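Local coordinates for sialyltransferase 0160 (Photobacterium damselae, PDB 4R84), which probably transfers sialic acid from the nucleotide donor CMP-sialic acid to galactose-containing acceptors, as an inverting glycosyltransferase of the GT-B structural group, at residues L135-I138 against I139-D143; D39-E42 against T43-Y46. One frame throughout, in Å; residues are numbered along the deposited sequence.

Interaction 1: L135-I138 against I139-D143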
loop_
_atom_site.group_PDB
_atom_site.type_symbol
_atom_site.label_atom_id
_atom_site.label_comp_id
_atom_site.label_asym_id
_atom_site.label_seq_id
_atom_site.Cartn_x
_atom_site.Cartn_y
_atom_site.Cartn_z
ATOM N N LEU A 135 2.673 4.220 -1.296
ATOM C CA LEU A 135 3.548 5.384 -1.231
ATOM C C LEU A 135 4.731 5.121 -0.296
ATOM O O LEU A 135 5.864 5.501 -0.604
ATOM C CB LEU A 135 2.787 6.629 -0.773
ATOM C CG LEU A 135 3.629 7.892 -0.634
ATOM C CD1 LEU A 135 4.378 8.226 -1.939
ATOM C CD2 LEU A 135 2.713 9.049 -0.226
ATOM N N ILE A 136 4.476 4.478 0.838
ATOM C CA ILE A 136 5.571 4.122 1.738
ATOM C C ILE A 136 6.546 3.195 1.029
ATOM O O ILE A 136 7.770 3.390 1.078
ATOM C CB ILE A 136 5.063 3.422 3.010
ATOM C CG1 ILE A 136 4.135 4.348 3.805
ATOM C CG2 ILE A 136 6.264 2.921 3.841
ATOM C CD1 ILE A 136 4.845 5.427 4.561
ATOM N N HIS A 137 6.004 2.220 0.309
ATOM C CA HIS A 137 6.860 1.274 -0.392
ATOM C C HIS A 137 7.723 1.978 -1.444
ATOM O O HIS A 137 8.922 1.677 -1.585
ATOM C CB HIS A 137 6.031 0.179 -1.057
ATOM C CG HIS A 137 6.858 -0.765 -1.871
ATOM N ND1 HIS A 137 7.540 -1.824 -1.310
ATOM C CD2 HIS A 137 7.166 -0.773 -3.192
ATOM C CE1 HIS A 137 8.204 -2.465 -2.259
ATOM N NE2 HIS A 137 7.993 -1.846 -3.408
ATOM N N ILE A 138 7.114 2.915 -2.171
ATOM C CA ILE A 138 7.816 3.691 -3.199
ATOM C C ILE A 138 8.963 4.488 -2.590
ATOM O O ILE A 138 10.064 4.549 -3.143
ATOM C CB ILE A 138 6.837 4.641 -3.940
ATOM C CG1 ILE A 138 5.961 3.828 -4.897
ATOM C CG2 ILE A 138 7.585 5.724 -4.710
ATOM C CD1 ILE A 138 4.838 4.612 -5.599
ATOM N N ILE A 139 8.714 5.100 -1.442
ATOM C CA ILE A 139 9.749 5.904 -0.813
ATOM C C ILE A 139 10.936 5.026 -0.415
ATOM O O ILE A 139 12.095 5.412 -0.622
ATOM C CB ILE A 139 9.179 6.666 0.387
ATOM C CG1 ILE A 139 8.227 7.743 -0.125
ATOM C CG2 ILE A 139 10.304 7.321 1.201
ATOM C CD1 ILE A 139 7.332 8.324 0.981
ATOM N N GLN A 140 10.651 3.833 0.101
ATOM C CA GLN A 140 11.706 2.869 0.414
ATOM C C GLN A 140 12.410 2.413 -0.862
ATOM O O GLN A 140 13.635 2.320 -0.915
ATOM C CB GLN A 140 11.148 1.634 1.119
ATOM C CG GLN A 140 10.468 1.882 2.482
ATOM C CD GLN A 140 9.593 0.695 2.905
ATOM O OE1 GLN A 140 9.233 -0.146 2.083
ATOM N NE2 GLN A 140 9.245 0.632 4.185
ATOM N N ALA A 141 11.615 2.109 -1.879
ATOM C CA ALA A 141 12.138 1.507 -3.112
ATOM C C ALA A 141 12.990 2.454 -3.950
ATOM O O ALA A 141 13.858 2.000 -4.711
ATOM C CB ALA A 141 10.976 0.953 -3.955
ATOM N N LYS A 142 12.733 3.757 -3.849
ATOM C CA LYS A 142 13.551 4.737 -4.551
ATOM C C LYS A 142 14.989 4.658 -4.043
ATOM O O LYS A 142 15.944 4.837 -4.806
ATOM C CB LYS A 142 12.993 6.155 -4.380
ATOM C CG LYS A 142 13.959 7.240 -4.856
ATOM C CD LYS A 142 14.231 7.144 -6.343
ATOM C CE LYS A 142 15.421 8.017 -6.747
ATOM N NZ LYS A 142 15.402 9.393 -6.174
ATOM N N ASP A 143 15.143 4.400 -2.748
ATOM C CA ASP A 143 16.474 4.280 -2.171
ATOM C C ASP A 143 17.076 2.921 -2.450
ATOM O O ASP A 143 18.265 2.825 -2.754
ATOM C CB ASP A 143 16.456 4.539 -0.662
ATOM C CG ASP A 143 16.541 6.014 -0.326
ATOM O OD1 ASP A 143 16.180 6.851 -1.186
ATOM O OD2 ASP A 143 17.018 6.335 0.785
HETATM O O HOH W 1 7.555 -2.288 1.527
#
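I139 reaches back one helical turn to L135, its CD1 methyl meeting L135 CG at 4.1 Å. A chi1 of -69° places CG1 beside the backbone N, which lays it against L135 O at 3.3 Å. That carbonyl is also the acceptor for I139 N, at 3.0 Å. A wholly apolar side chain suits this buried place between L135 and Q332 of helix 330-340, the flexible CG1-CD1 arm making the reach back. The same i to i+4 bonding continues from Q140 N to I136 O, A141 N to H137 O and K142 N to I138 O, as expected of helix 129-144, the connecting helix of a beta-alpha-beta crossover between parallel strands 106-125 and 149-154 in the Rossmann-like sheet. The I138 side chain packs on Y123, R150 and W154 of that sheet. Q140 lies on a less buried side, where an amide is at home, its NE2 3.8 Å from I136 CG2. Its amide stands 68° from the H137 ring plane, and one water joins the two: it donates to Q140 OE1 (2.8 Å) and lies in the ring plane at the edge, 2.9 Å from H137 ND1.

Interaction 2: D39-E42 against T43-Y46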
loop_
_atom_site.group_PDB
_atom_site.type_symbol
_atom_site.label_atom_id
_atom_site.label_comp_id
_atom_site.label_asym_id
_atom_site.label_seq_id
_atom_site.Cartn_x
_atom_site.Cartn_y
_atom_site.Cartn_z
ATOM N N ASP A 39 23.264 -6.132 -7.846
ATOM C CA ASP A 39 22.547 -6.294 -9.111
ATOM C C ASP A 39 22.885 -5.121 -10.021
ATOM O O ASP A 39 22.931 -3.980 -9.567
ATOM C CB ASP A 39 21.026 -6.357 -8.894
ATOM C CG ASP A 39 20.582 -7.644 -8.224
ATOM O OD1 ASP A 39 21.413 -8.575 -8.099
ATOM O OD2 ASP A 39 19.396 -7.731 -7.840
ATOM N N VAL A 40 23.150 -5.401 -11.292
ATOM C CA VAL A 40 23.370 -4.337 -12.264
ATOM C C VAL A 40 22.337 -4.495 -13.369
ATOM O O VAL A 40 22.239 -5.548 -14.015
ATOM C CB VAL A 40 24.812 -4.355 -12.842
ATOM C CG1 VAL A 40 25.089 -3.088 -13.669
ATOM C CG2 VAL A 40 25.855 -4.487 -11.719
ATOM N N VAL A 41 21.539 -3.450 -13.579
ATOM C CA VAL A 41 20.525 -3.486 -14.608
ATOM C C VAL A 41 21.194 -3.457 -15.970
ATOM O O VAL A 41 22.171 -2.736 -16.158
ATOM C CB VAL A 41 19.551 -2.303 -14.464
ATOM C CG1 VAL A 41 18.554 -2.289 -15.614
ATOM C CG2 VAL A 41 18.837 -2.421 -13.124
ATOM N N GLU A 42 20.687 -4.269 -16.891
ATOM C CA GLU A 42 21.188 -4.273 -18.279
ATOM C C GLU A 42 21.383 -2.854 -18.810
ATOM O O GLU A 42 20.504 -2.011 -18.668
ATOM C CB GLU A 42 20.220 -5.035 -19.192
ATOM C CG GLU A 42 20.163 -6.522 -18.931
ATOM C CD GLU A 42 19.299 -7.291 -19.914
ATOM O OE1 GLU A 42 18.432 -6.702 -20.613
ATOM O OE2 GLU A 42 19.501 -8.516 -20.005
ATOM N N THR A 43 22.538 -2.640 -19.437
ATOM C CA THR A 43 23.021 -1.376 -20.026
ATOM C C THR A 43 23.533 -0.348 -19.011
ATOM O O THR A 43 24.161 0.633 -19.408
ATOM C CB THR A 43 21.951 -0.656 -20.928
ATOM O OG1 THR A 43 21.012 0.052 -20.117
ATOM C CG2 THR A 43 21.238 -1.633 -21.868
ATOM N N GLU A 44 23.329 -0.574 -17.717
ATOM C CA GLU A 44 23.830 0.366 -16.714
ATOM C C GLU A 44 25.263 0.013 -16.294
ATOM O O GLU A 44 25.752 -1.080 -16.571
ATOM C CB GLU A 44 22.875 0.407 -15.499
ATOM C CG GLU A 44 21.469 0.882 -15.888
ATOM C CD GLU A 44 20.599 1.280 -14.711
ATOM O OE1 GLU A 44 21.015 1.094 -13.551
ATOM O OE2 GLU A 44 19.485 1.797 -14.959
ATOM N N THR A 45 25.931 0.955 -15.637
ATOM C CA THR A 45 27.343 0.828 -15.296
ATOM C C THR A 45 27.543 0.627 -13.787
ATOM O O THR A 45 26.861 1.243 -12.963
ATOM C CB THR A 45 28.121 2.071 -15.775
ATOM O OG1 THR A 45 28.028 2.176 -17.204
ATOM C CG2 THR A 45 29.600 1.998 -15.371
ATOM N N TYR A 46 28.446 -0.281 -13.441
ATOM C CA TYR A 46 28.873 -0.483 -12.066
ATOM C C TYR A 46 30.391 -0.330 -12.015
ATOM O O TYR A 46 31.083 -0.888 -12.861
ATOM C CB TYR A 46 28.436 -1.858 -11.560
ATOM C CG TYR A 46 28.734 -2.098 -10.097
ATOM C CD1 TYR A 46 29.999 -2.524 -9.684
ATOM C CD2 TYR A 46 27.751 -1.915 -9.127
ATOM C CE1 TYR A 46 30.273 -2.743 -8.338
ATOM C CE2 TYR A 46 28.019 -2.133 -7.789
ATOM C CZ TYR A 46 29.273 -2.547 -7.399
ATOM O OH TYR A 46 29.522 -2.764 -6.060
HETATM O O HOH W 2 22.136 -1.007 -12.248
#
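V41 and E44 run side by side and point the same way, E44 CD lying 3.7 Å from V41 CB; the extended glutamate chain lays its carboxylate along the valine. V40 and Y46 instead cross at about a right angle. Compact, branched valine makes an apolar fit here, with V40 CG2 3.7 Å from Y46 CB and V40 CG1 3.6 Å from E44 O. V41 and E44 are the ends of a type II beta turn, closed by E44 N to V41 O at 2.9 Å, with V40 and Y46 flanking it. T43 holds the third position with phi at 76°, uncommon for a beta-branched residue; chi1 of 80° sets OG1 between backbone N and carbonyl carbon, where it donates in plane to a lone pair of E42 O (2.6 Å), a local bond that suits threonine here. The turn passes from strand 31-41 to strand 45-48, which pairs with strand 81-84, within the PKD-like part. E42 points away from 43-46 into a buried setting: OE2 makes a salt bridge to R196 and bonds L88 N, and OE1 bonds N195. A water accepts from V41 N and donates to E44 OE1, which also bonds S147 OG. E42 thus probably remains ionised, and both glutamates tie this turn to the sialyltransferase part.

Both interactions are local, each within one continuous run of residues, but they serve different architectures. The centre of interaction 1 lies about 11 Å from the centre of the chain, in a helix with mostly buried residues; that of interaction 2 lies about 28 Å from it, partly buried, at a turn between strands of two sheets. The first relies on successive backbone bonds and aliphatic faces pressed against a sheet and a second helix. In the second, one backbone bond closes the turn, and carboxylates bind residues elsewhere in the chain. Each includes one bridging water. The two centres are about 20 Å apart and the contacts do not touch, yet strand 106-125 packs against side chains of both.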